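Local structure of exonuclease (Laribacter hongkongensis, 3SYY) at the interface of chains A and B. The protein digests double-stranded DNA with strict 5'-to-3' polarity, as a magnesium-binding alkaline exonuclease of the lambda exonuclease-like PD-(D/E)XK family. Sequence-based numbering; all coordinates share one arbitrary frame. Chains: chain A/B, Exonuclease.

The interface of chains A and B. Residues chain A 45, 48-49, 53; chain B 118-119, 122, 158-159.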
ATOM      1  N   CYS A  45      12.028 -12.007 -16.163  1.00 28.61           N
ATOM      2  CA  CYS A  45      11.135 -13.048 -15.710  1.00 28.83           C
ATOM      3  C   CYS A  45      10.078 -13.413 -16.773  1.00 29.54           C
ATOM      4  O   CYS A  45       9.703 -14.562 -16.903  1.00 29.57           O
ATOM      5  CB  CYS A  45      10.492 -12.699 -14.335  1.00 27.89           C
ATOM      6  SG  CYS A  45      11.770 -12.392 -13.073  1.00 32.64           S
ATOM      7  N   LEU A  48      11.953 -15.597 -19.417  1.00 31.12           N
ATOM      8  CA  LEU A  48      12.332 -16.910 -18.856  1.00 31.31           C
ATOM      9  C   LEU A  48      11.161 -17.803 -18.550  1.00 32.24           C
ATOM     10  O   LEU A  48      11.197 -19.015 -18.882  1.00 32.45           O
ATOM     11  CB  LEU A  48      13.181 -16.716 -17.585  1.00 30.63           C
ATOM     12  CG  LEU A  48      14.612 -16.286 -17.846  1.00 30.15           C
ATOM     13  CD1 LEU A  48      15.298 -15.934 -16.490  1.00 30.94           C
ATOM     14  CD2 LEU A  48      15.401 -17.411 -18.655  1.00 30.95           C
ATOM     15  N   THR A  49      10.107 -17.235 -17.943  1.00 32.66           N
ATOM     16  CA  THR A  49       8.939 -18.035 -17.539  1.00 33.50           C
ATOM     17  C   THR A  49       7.877 -18.180 -18.628  1.00 35.33           C
ATOM     18  O   THR A  49       7.017 -19.101 -18.584  1.00 33.44           O
ATOM     19  CB  THR A  49       8.215 -17.412 -16.328  1.00 34.33           C
ATOM     20  OG1 THR A  49       7.668 -16.130 -16.714  1.00 33.50           O
ATOM     21  CG2 THR A  49       9.169 -17.242 -15.178  1.00 33.06           C
ATOM     22  N   GLU A  53       3.256 -11.555 -14.693  1.00 58.01           N
ATOM     23  CA  GLU A  53       2.531 -11.484 -13.405  1.00 60.50           C
ATOM     24  C   GLU A  53       1.216 -10.692 -13.530  1.00 61.48           C
ATOM     25  O   GLU A  53       1.174  -9.683 -14.237  1.00 61.71           O
ATOM     26  CB  GLU A  53       3.416 -10.854 -12.325  1.00 60.64           C
ATOM     27  CG  GLU A  53       4.618 -11.719 -11.937  1.00 63.90           C
ATOM     28  CD  GLU A  53       4.207 -13.098 -11.411  1.00 67.63           C
ATOM     29  OE1 GLU A  53       3.214 -13.165 -10.642  1.00 67.90           O
ATOM     30  OE2 GLU A  53       4.875 -14.111 -11.762  1.00 67.58           O
TER
ATOM     31  N   THR B 118       9.552 -14.677  -8.757  1.00 25.40           N
ATOM     32  CA  THR B 118      10.547 -15.290  -9.647  1.00 25.03           C
ATOM     33  C   THR B 118      11.837 -14.576  -9.524  1.00 24.68           C
ATOM     34  O   THR B 118      12.879 -15.215  -9.441  1.00 23.39           O
ATOM     35  CB  THR B 118      10.044 -15.252 -11.091  1.00 23.34           C
ATOM     36  OG1 THR B 118       8.868 -16.049 -11.120  1.00 25.05           O
ATOM     37  CG2 THR B 118      11.093 -15.870 -12.054  1.00 24.84           C
ATOM     38  N   TRP B 119      11.795 -13.235  -9.530  1.00 24.99           N
ATOM     39  CA  TRP B 119      13.045 -12.466  -9.428  1.00 25.70           C
ATOM     40  C   TRP B 119      13.820 -12.679  -8.115  1.00 25.98           C
ATOM     41  O   TRP B 119      15.058 -12.690  -8.102  1.00 24.16           O
ATOM     42  CB  TRP B 119      12.818 -10.962  -9.684  1.00 27.16           C
ATOM     43  CG  TRP B 119      14.122 -10.220  -9.804  1.00 29.45           C
ATOM     44  CD1 TRP B 119      14.608  -9.260  -8.955  1.00 31.83           C
ATOM     45  CD2 TRP B 119      15.101 -10.374 -10.842  1.00 32.55           C
ATOM     46  NE1 TRP B 119      15.835  -8.814  -9.409  1.00 32.92           N
ATOM     47  CE2 TRP B 119      16.166  -9.497 -10.550  1.00 32.16           C
ATOM     48  CE3 TRP B 119      15.189 -11.187 -11.981  1.00 34.38           C
ATOM     49  CZ2 TRP B 119      17.310  -9.379 -11.384  1.00 35.10           C
ATOM     50  CZ3 TRP B 119      16.339 -11.080 -12.822  1.00 34.69           C
ATOM     51  CH2 TRP B 119      17.382 -10.185 -12.496  1.00 33.95           C
ATOM     52  N   ILE B 122      15.605 -15.886  -8.586  1.00 25.29           N
ATOM     53  CA  ILE B 122      16.741 -15.628  -9.479  1.00 26.93           C
ATOM     54  C   ILE B 122      17.875 -14.943  -8.746  1.00 27.90           C
ATOM     55  O   ILE B 122      19.068 -15.296  -8.908  1.00 27.75           O
ATOM     56  CB  ILE B 122      16.304 -14.823 -10.753  1.00 25.52           C
ATOM     57  CG1 ILE B 122      15.421 -15.751 -11.591  1.00 27.34           C
ATOM     58  CG2 ILE B 122      17.541 -14.279 -11.511  1.00 27.21           C
ATOM     59  CD1 ILE B 122      14.721 -15.093 -12.811  1.00 32.69           C
ATOM     60  N   ARG B 158       7.820 -21.787 -12.255  1.00 29.69           N
ATOM     61  CA  ARG B 158       7.514 -21.036 -13.502  1.00 29.99           C
ATOM     62  C   ARG B 158       8.694 -20.988 -14.448  1.00 28.92           C
ATOM     63  O   ARG B 158       8.524 -20.656 -15.623  1.00 28.81           O
ATOM     64  CB  ARG B 158       7.058 -19.612 -13.173  1.00 28.73           C
ATOM     65  CG  ARG B 158       5.741 -19.638 -12.417  1.00 31.06           C
ATOM     66  CD  ARG B 158       5.420 -18.279 -11.748  1.00 32.78           C
ATOM     67  NE  ARG B 158       6.256 -18.105 -10.572  1.00 33.44           N
ATOM     68  CZ  ARG B 158       5.998 -17.242  -9.590  1.00 36.08           C
ATOM     69  NH1 ARG B 158       4.883 -16.495  -9.647  1.00 33.16           N
ATOM     70  NH2 ARG B 158       6.826 -17.160  -8.547  1.00 28.05           N
ATOM     71  N   LEU B 159       9.890 -21.292 -13.927  1.00 27.74           N
ATOM     72  CA  LEU B 159      11.139 -21.120 -14.643  1.00 27.19           C
ATOM     73  C   LEU B 159      11.470 -22.380 -15.460  1.00 28.93           C
ATOM     74  O   LEU B 159      10.868 -23.400 -15.233  1.00 27.07           O
ATOM     75  CB  LEU B 159      12.249 -20.837 -13.636  1.00 27.13           C
ATOM     76  CG  LEU B 159      12.202 -19.390 -13.110  1.00 29.77           C
ATOM     77  CD1 LEU B 159      13.117 -19.223 -11.979  1.00 25.26           C
ATOM     78  CD2 LEU B 159      12.619 -18.402 -14.215  1.00 28.45           C
TER
HETATM   79  O   HOH W   1       7.000 -14.852 -12.669  1.00 32.47           O
HETATM   80  O   HOH W   2       7.293 -21.605 -17.580  1.00 35.08           O
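With SG anti to its carbonyl carbon (chi1 -57°), A:Cys45 reaches from helix 34-49 towards the first turn of helix 118-127, where the CG2 methyl of B:Thr118 meets it, SG to CG2 3.7 Å. Different surfaces of two copies of this lambda exonuclease-like nuclease meet here, not as an exact two-fold; the deposited assembly holds three copies, and a ring-shaped trimer like that of lambda exonuclease is likely. The compact thiol lets SG sit by that turn, 3.6 Å from the backbone N of B:Trp119 and near CE3 of its indole, where the helix start could polarise the sulfur slightly. Next to it the CD1 methyls of A:Leu48 and B:Ile122 meet, branched chains that fill the space between the helices.

On A:Thr49 each branch has its own task. OG1, set between the backbone N and carbonyl carbon (chi1 65°), turns back on its own helix and donates to the carbonyl O of A:Cys45 at 2.6 Å, so its hydrogen is used within chain A. CG2 is left to face chain B, packing on CB of B:Arg158 and, at 3.8 Å, on CD2 of B:Leu159. Water 2 links the backbone O atoms of A:Thr49 and B:Arg158.

Beyond A:Thr49, the long B:Arg158 brings NH1 to within 3.2 Å of OE2 of A:Glu53, a salt bridge with carboxylate and guanidinium planes nearly perpendicular (89°). The N-H points elsewhere, so the attraction is probably mainly electrostatic; A:Glu53 is poorly ordered, its carboxylate position less certain. OG1 of B:Thr118 lies over one guanidinium face, towards its rim, and water 1 bridges it to OE2 of A:Glu53.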